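Local coordinates for Mll7089 protein (Mesorhizobium loti, PDB 2OZ8) that is of unknown function but belongs to the mandelate racemase/muconate lactonizing enzyme group and may be a magnesium-dependent hydro-lyase, at residues A[9-15]-A[31-37]; A[159-165]-A[315-320]. The contacts are given in a common frame with arbitrary orientation. Residues are numbered along the deposited sequence.

Both contacts are largely buried, yet they hold different parts of an enolase-superfamily chain: contact 1 joins two hydrogen-bonded strands of the N-terminal antiparallel sheet, contact 2 two strands of the barrel that are not neighbours. Their centres lie 26 Å apart and their nearest atoms about 9 Å, so they do not touch and share no element. In contact 1 the backbone does most of the bonding, and the one exposed residue, Arg9, adds a salt bridge to Glu37. Contact 2 depends on side chains alone, reaching around strand 132-138: apolar and aromatic side chains pack together, and its salt bridge, Lys165 with Glu317, lies between buried residues.

Contact 1: residues A[9-15]-A[31-37]; sequences RITRFQF and VNVAALE
Strands 9-15 and 31-37 pair antiparallel in the N-terminal sheet of this enolase-superfamily protein, with 31-37 lying between 9-15 and strand 45-52. Their axes approach to 4.5 Å at 163°, both backbones are extended, and the register runs from Val31 opposite Phe15 to Glu37 opposite Arg9. Val31, Val33, Ala35 and Glu37 share a face with Phe15, Phe13, Thr11 and Arg9; Asn32, Ala34 and Leu36 lie on the other with Gln14, Arg12 and Ile10. Val31 and Phe15 form a hydrogen-bonded pair: Val31 N to Phe15 O 2.8 Å, Phe15 N to Val31 O 3.1 Å. The p rotamer of Phe15 lays its ring over Val31 in a CH-pi contact, Val31 CB 3.8 Å from the Phe15 centroid. A water bridges Asn32 OD1 (2.6 Å) and Phe13 O (2.7 Å). Arg12 NH2 donates to Gln14 OE1 (2.9 Å); Pro58 O takes Arg12 NE and Leu364 O takes Gln14 NE2. Val33 O accepts Phe13 N at 2.7 Å; Val33 N reaches Phe13 O at 3.2 Å. Ala34 and Arg12 form a non-hydrogen-bonded pair, CA to CA 4.2 Å, the closest of the register, and Ala34 CB meets Ile10 CG2 at 3.8 Å. Ala35 N binds Thr11 O (2.9 Å), Thr11 N Ala35 O (3.0 Å). Leu36 CD1 touches Ile10 CD1 at 3.4 Å, on the face packed by helix 60-70. Glu37 pairs with Arg9: Glu37 N to Arg9 O 2.9 Å, Arg9 N to Glu37 O 2.8 Å. Its carboxylate also holds Arg355, and Glu37 OE2 receives Arg9 NH1 at 3.0 Å in a salt bridge, near the guanidinium plane.

Contact 2: residues A[159-165]-A[315-320]; sequences IGYSAFK and WLEYSF
A salt bridge links two barrel strands that do not pair with each other: Lys165 NZ lies 3.1 Å from Glu317 OE2, also a weak hydrogen bond. Strands 163-167 and 313-318 flank strand 132-138 in the enolase-type barrel, so Ala163 and Trp315 stand 9.6 Å apart at CA, Lys165 and Glu317 8.8 Å, and the end-to-end directions of 159-165 and 315-320 differ by 109°. Helix 146-158 ends in a Schellman motif with Gly160 (phi 106°) as C-prime residue; extended backbone then runs from Ala163 to Lys165. On the Tyr136 face of strand 132-138, Ala163 CB meets Trp315 CH2 at 3.5 Å. On the Ala137 face, the m rotamers of Tyr161 and Phe320 bring their rings into an offset edge-to-face pair, the edge of Phe320 toward the face of Tyr161, centroids 5.4 Å apart and planes at 62°. Phe320 has left-handed backbone angles (57/32). Tyr161 OH also approaches Tyr318 CD2 at 3.3 Å, and Ile159 CD1 reaches Phe320 CE1 at 4.4 Å. Both charges have further partners, Glu224 for Lys165 and Ser138 and Asn297 for Glu317. The chemistry implies a buried polar network inside the barrel, consistent with the barrel-interior active site of the enolase superfamily, while Tyr161 and Phe320 pack outside it against Ala156 of helix 146-158.

Contact 1: residues A[9-15]-A[31-37]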
loop_
_atom_site.group_PDB
_atom_site.type_symbol
_atom_site.label_atom_id
_atom_site.label_comp_id
_atom_site.label_asym_id
_atom_site.label_seq_id
_atom_site.Cartn_x
_atom_site.Cartn_y
_atom_site.Cartn_z
ATOM N N ARG A 9 -11.845 -47.675 15.908
ATOM C CA ARG A 9 -12.719 -47.941 17.051
ATOM C C ARG A 9 -13.138 -46.606 17.678
ATOM O O ARG A 9 -12.286 -45.749 17.903
ATOM C CB ARG A 9 -11.942 -48.797 18.046
ATOM C CG ARG A 9 -12.725 -49.669 19.060
ATOM C CD ARG A 9 -11.699 -50.385 20.047
ATOM N NE ARG A 9 -10.845 -51.402 19.384
ATOM C CZ ARG A 9 -9.501 -51.490 19.425
ATOM N NH1 ARG A 9 -8.749 -50.623 20.107
ATOM N NH2 ARG A 9 -8.900 -52.487 18.766
ATOM N N ILE A 10 -14.433 -46.406 17.939
ATOM C CA ILE A 10 -14.896 -45.183 18.588
ATOM C C ILE A 10 -15.509 -45.445 19.965
ATOM O O ILE A 10 -16.490 -46.192 20.104
ATOM C CB ILE A 10 -15.910 -44.402 17.734
ATOM C CG1 ILE A 10 -15.403 -44.183 16.284
ATOM C CG2 ILE A 10 -16.310 -43.052 18.437
ATOM C CD1 ILE A 10 -14.414 -43.062 16.100
ATOM N N THR A 11 -14.962 -44.820 20.997
ATOM C CA THR A 11 -15.569 -44.949 22.304
ATOM C C THR A 11 -16.083 -43.613 22.788
ATOM O O THR A 11 -15.293 -42.690 23.012
ATOM C CB THR A 11 -14.598 -45.545 23.335
ATOM O OG1 THR A 11 -13.976 -46.702 22.779
ATOM C CG2 THR A 11 -15.344 -45.960 24.543
ATOM N N ARG A 12 -17.400 -43.532 22.979
ATOM C CA ARG A 12 -18.050 -42.298 23.368
ATOM C C ARG A 12 -18.095 -42.092 24.891
ATOM O O ARG A 12 -18.454 -43.007 25.619
ATOM C CB ARG A 12 -19.436 -42.280 22.771
ATOM C CG ARG A 12 -20.129 -40.972 22.833
ATOM C CD ARG A 12 -21.599 -41.150 22.582
ATOM N NE ARG A 12 -22.330 -39.888 22.683
ATOM C CZ ARG A 12 -22.728 -39.332 23.824
ATOM N NH1 ARG A 12 -22.470 -39.928 24.989
ATOM N NH2 ARG A 12 -23.412 -38.197 23.799
ATOM N N PHE A 13 -17.737 -40.889 25.346
ATOM C CA PHE A 13 -17.850 -40.440 26.741
ATOM C C PHE A 13 -18.737 -39.160 26.865
ATOM O O PHE A 13 -18.791 -38.287 25.968
ATOM C CB PHE A 13 -16.461 -40.179 27.330
ATOM C CG PHE A 13 -15.519 -41.385 27.258
ATOM C CD1 PHE A 13 -15.555 -42.380 28.226
ATOM C CD2 PHE A 13 -14.628 -41.528 26.208
ATOM C CE1 PHE A 13 -14.724 -43.496 28.153
ATOM C CE2 PHE A 13 -13.791 -42.632 26.128
ATOM C CZ PHE A 13 -13.843 -43.617 27.103
ATOM N N GLN A 14 -19.456 -39.043 27.967
ATOM C CA GLN A 14 -20.276 -37.861 28.200
ATOM C C GLN A 14 -20.418 -37.814 29.728
ATOM O O GLN A 14 -21.125 -38.633 30.301
ATOM C CB GLN A 14 -21.636 -37.954 27.510
ATOM C CG GLN A 14 -22.556 -36.717 27.758
ATOM C CD GLN A 14 -23.994 -36.863 27.193
ATOM O OE1 GLN A 14 -24.336 -37.824 26.505
ATOM N NE2 GLN A 14 -24.824 -35.912 27.504
ATOM N N PHE A 15 -19.714 -36.886 30.370
ATOM C CA PHE A 15 -19.667 -36.820 31.829
ATOM C C PHE A 15 -19.643 -35.405 32.396
ATOM O O PHE A 15 -19.252 -34.474 31.714
ATOM C CB PHE A 15 -18.491 -37.619 32.359
ATOM C CG PHE A 15 -17.130 -37.216 31.790
ATOM C CD1 PHE A 15 -16.268 -36.367 32.520
ATOM C CD2 PHE A 15 -16.665 -37.748 30.571
ATOM C CE1 PHE A 15 -14.943 -36.072 32.067
ATOM C CE2 PHE A 15 -15.370 -37.436 30.070
ATOM C CZ PHE A 15 -14.505 -36.589 30.838
ATOM N N VAL A 31 -18.511 -32.671 29.696
ATOM C CA VAL A 31 -17.477 -32.972 28.743
ATOM C C VAL A 31 -18.079 -33.954 27.757
ATOM O O VAL A 31 -18.696 -34.934 28.154
ATOM C CB VAL A 31 -16.330 -33.644 29.417
ATOM C CG1 VAL A 31 -15.215 -33.902 28.419
ATOM C CG2 VAL A 31 -15.843 -32.803 30.587
ATOM N N ASN A 32 -17.894 -33.691 26.476
ATOM C CA ASN A 32 -18.377 -34.561 25.424
ATOM C C ASN A 32 -17.212 -34.954 24.545
ATOM O O ASN A 32 -16.642 -34.095 23.900
ATOM C CB ASN A 32 -19.432 -33.826 24.636
ATOM C CG ASN A 32 -20.814 -33.967 25.259
ATOM O OD1 ASN A 32 -21.507 -34.948 25.018
ATOM N ND2 ASN A 32 -21.224 -32.985 26.030
ATOM N N VAL A 33 -16.804 -36.229 24.573
ATOM C CA VAL A 33 -15.540 -36.648 23.959
ATOM C C VAL A 33 -15.578 -38.128 23.589
ATOM O O VAL A 33 -16.143 -38.947 24.324
ATOM C CB VAL A 33 -14.303 -36.297 24.853
ATOM C CG1 VAL A 33 -14.276 -37.091 26.173
ATOM C CG2 VAL A 33 -13.019 -36.476 24.127
ATOM N N ALA A 34 -15.021 -38.453 22.416
ATOM C CA ALA A 34 -14.900 -39.818 21.974
ATOM C C ALA A 34 -13.444 -40.141 21.597
ATOM O O ALA A 34 -12.756 -39.337 20.942
ATOM C CB ALA A 34 -15.842 -40.096 20.814
ATOM N N ALA A 35 -12.991 -41.322 22.018
ATOM C CA ALA A 35 -11.665 -41.788 21.674
ATOM C C ALA A 35 -11.760 -42.419 20.312
ATOM O O ALA A 35 -12.697 -43.126 20.017
ATOM C CB ALA A 35 -11.151 -42.774 22.709
ATOM N N LEU A 36 -10.797 -42.089 19.468
ATOM C CA LEU A 36 -10.698 -42.596 18.136
ATOM C C LEU A 36 -9.434 -43.426 18.161
ATOM O O LEU A 36 -8.358 -42.930 18.508
ATOM C CB LEU A 36 -10.572 -41.443 17.138
ATOM C CG LEU A 36 -10.124 -41.853 15.725
ATOM C CD1 LEU A 36 -11.188 -42.708 15.050
ATOM C CD2 LEU A 36 -9.751 -40.628 14.872
ATOM N N GLU A 37 -9.581 -44.714 17.861
ATOM C CA GLU A 37 -8.428 -45.601 17.853
ATOM C C GLU A 37 -8.259 -46.110 16.451
ATOM O O GLU A 37 -9.226 -46.586 15.824
ATOM C CB GLU A 37 -8.569 -46.735 18.827
ATOM C CG GLU A 37 -8.275 -46.368 20.285
ATOM C CD GLU A 37 -8.653 -47.502 21.237
ATOM O OE1 GLU A 37 -7.806 -47.941 22.038
ATOM O OE2 GLU A 37 -9.802 -47.970 21.164
HETATM O O HOH W 1 -12.102 -46.038 20.979
HETATM O O HOH W 2 -20.388 -37.087 24.162
#

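Contact 2: residues A[159-165]-A[315-320]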
loop_
_atom_site.group_PDB
_atom_site.type_symbol
_atom_site.label_atom_id
_atom_site.label_comp_id
_atom_site.label_asym_id
_atom_site.label_seq_id
_atom_site.Cartn_x
_atom_site.Cartn_y
_atom_site.Cartn_z
ATOM N N ILE A 159 1.948 -26.261 44.002
ATOM C CA ILE A 159 2.695 -27.307 43.282
ATOM C C ILE A 159 3.603 -26.750 42.166
ATOM O O ILE A 159 4.060 -27.488 41.300
ATOM C CB ILE A 159 1.731 -28.367 42.687
ATOM C CG1 ILE A 159 0.937 -27.769 41.502
ATOM C CG2 ILE A 159 0.797 -28.978 43.809
ATOM C CD1 ILE A 159 -0.187 -28.628 41.016
ATOM N N GLY A 160 3.865 -25.457 42.162
ATOM C CA GLY A 160 5.042 -24.982 41.426
ATOM C C GLY A 160 4.878 -24.266 40.104
ATOM O O GLY A 160 5.876 -24.014 39.426
ATOM N N TYR A 161 3.633 -23.959 39.731
ATOM C CA TYR A 161 3.346 -22.990 38.653
ATOM C C TYR A 161 3.833 -21.626 39.065
ATOM O O TYR A 161 3.767 -21.261 40.249
ATOM C CB TYR A 161 1.846 -22.957 38.320
ATOM C CG TYR A 161 1.381 -24.254 37.659
ATOM C CD1 TYR A 161 1.388 -24.401 36.248
ATOM C CD2 TYR A 161 0.954 -25.357 38.451
ATOM C CE1 TYR A 161 0.981 -25.626 35.631
ATOM C CE2 TYR A 161 0.544 -26.565 37.866
ATOM C CZ TYR A 161 0.576 -26.701 36.454
ATOM O OH TYR A 161 0.174 -27.901 35.914
ATOM N N SER A 162 4.345 -20.874 38.106
ATOM C CA SER A 162 4.781 -19.496 38.343
ATOM C C SER A 162 4.149 -18.583 37.311
ATOM O O SER A 162 4.381 -17.372 37.318
ATOM C CB SER A 162 6.289 -19.397 38.291
ATOM O OG SER A 162 6.813 -19.948 37.083
ATOM N N ALA A 163 3.325 -19.166 36.431
ATOM C CA ALA A 163 2.562 -18.398 35.457
ATOM C C ALA A 163 1.083 -18.832 35.455
ATOM O O ALA A 163 0.786 -20.036 35.553
ATOM C CB ALA A 163 3.197 -18.532 34.065
ATOM N N PHE A 164 0.173 -17.858 35.327
ATOM C CA PHE A 164 -1.258 -18.009 35.629
ATOM C C PHE A 164 -2.084 -17.219 34.609
ATOM O O PHE A 164 -1.780 -16.073 34.348
ATOM C CB PHE A 164 -1.560 -17.465 37.046
ATOM C CG PHE A 164 -0.729 -18.116 38.125
ATOM C CD1 PHE A 164 -1.104 -19.353 38.664
ATOM C CD2 PHE A 164 0.466 -17.554 38.544
ATOM C CE1 PHE A 164 -0.307 -20.011 39.585
ATOM C CE2 PHE A 164 1.305 -18.247 39.512
ATOM C CZ PHE A 164 0.901 -19.451 40.008
ATOM N N LYS A 165 -3.114 -17.836 34.023
ATOM C CA LYS A 165 -4.004 -17.155 33.086
ATOM C C LYS A 165 -5.430 -17.169 33.594
ATOM O O LYS A 165 -5.953 -18.221 33.963
ATOM C CB LYS A 165 -3.969 -17.792 31.706
ATOM C CG LYS A 165 -4.717 -16.987 30.650
ATOM C CD LYS A 165 -5.438 -17.890 29.611
ATOM C CE LYS A 165 -4.491 -18.520 28.659
ATOM N NZ LYS A 165 -5.078 -19.279 27.517
ATOM N N TRP A 315 5.693 -21.945 25.975
ATOM C CA TRP A 315 4.552 -22.155 26.904
ATOM C C TRP A 315 3.470 -23.111 26.419
ATOM O O TRP A 315 3.068 -23.107 25.266
ATOM C CB TRP A 315 3.885 -20.849 27.311
ATOM C CG TRP A 315 4.739 -19.906 28.076
ATOM C CD1 TRP A 315 5.377 -18.798 27.594
ATOM C CD2 TRP A 315 5.003 -19.947 29.513
ATOM N NE1 TRP A 315 6.063 -18.162 28.640
ATOM C CE2 TRP A 315 5.849 -18.844 29.819
ATOM C CE3 TRP A 315 4.613 -20.816 30.554
ATOM C CZ2 TRP A 315 6.299 -18.567 31.149
ATOM C CZ3 TRP A 315 5.100 -20.579 31.865
ATOM C CH2 TRP A 315 5.923 -19.444 32.148
ATOM N N LEU A 316 2.992 -23.924 27.332
ATOM C CA LEU A 316 1.892 -24.847 27.082
ATOM C C LEU A 316 0.789 -24.635 28.142
ATOM O O LEU A 316 1.082 -24.523 29.327
ATOM C CB LEU A 316 2.403 -26.316 27.106
ATOM C CG LEU A 316 1.294 -27.373 27.132
ATOM C CD1 LEU A 316 1.748 -28.640 26.524
ATOM C CD2 LEU A 316 0.846 -27.598 28.632
ATOM N N GLU A 317 -0.457 -24.568 27.702
ATOM C CA GLU A 317 -1.577 -24.345 28.594
ATOM C C GLU A 317 -2.008 -25.611 29.339
ATOM O O GLU A 317 -2.220 -26.670 28.715
ATOM C CB GLU A 317 -2.769 -23.781 27.800
ATOM C CG GLU A 317 -3.938 -23.338 28.680
ATOM C CD GLU A 317 -5.038 -22.709 27.932
ATOM O OE1 GLU A 317 -5.037 -22.843 26.699
ATOM O OE2 GLU A 317 -5.921 -22.092 28.551
ATOM N N TYR A 318 -2.196 -25.498 30.655
ATOM C CA TYR A 318 -2.817 -26.596 31.435
ATOM C C TYR A 318 -3.980 -26.086 32.313
ATOM O O TYR A 318 -3.824 -25.104 33.028
ATOM C CB TYR A 318 -1.782 -27.373 32.276
ATOM C CG TYR A 318 -2.438 -28.518 33.012
ATOM C CD1 TYR A 318 -2.848 -29.671 32.334
ATOM C CD2 TYR A 318 -2.735 -28.405 34.372
ATOM C CE1 TYR A 318 -3.531 -30.689 32.995
ATOM C CE2 TYR A 318 -3.426 -29.417 35.060
ATOM C CZ TYR A 318 -3.796 -30.546 34.367
ATOM O OH TYR A 318 -4.452 -31.502 35.048
ATOM N N SER A 319 -5.119 -26.770 32.278
ATOM C CA SER A 319 -6.368 -26.220 32.815
ATOM C C SER A 319 -7.033 -27.059 33.918
ATOM O O SER A 319 -8.167 -26.824 34.285
ATOM C CB SER A 319 -7.349 -25.963 31.688
ATOM O OG SER A 319 -6.909 -24.878 30.875
ATOM N N PHE A 320 -6.300 -28.045 34.433
ATOM C CA PHE A 320 -6.779 -28.846 35.545
ATOM C C PHE A 320 -8.112 -29.532 35.270
ATOM O O PHE A 320 -8.873 -29.741 36.190
ATOM C CB PHE A 320 -6.829 -28.001 36.849
ATOM C CG PHE A 320 -5.515 -27.393 37.189
ATOM C CD1 PHE A 320 -4.622 -28.070 37.982
ATOM C CD2 PHE A 320 -5.147 -26.129 36.672
ATOM C CE1 PHE A 320 -3.405 -27.537 38.278
ATOM C CE2 PHE A 320 -3.898 -25.581 36.966
ATOM C CZ PHE A 320 -3.028 -26.296 37.749
#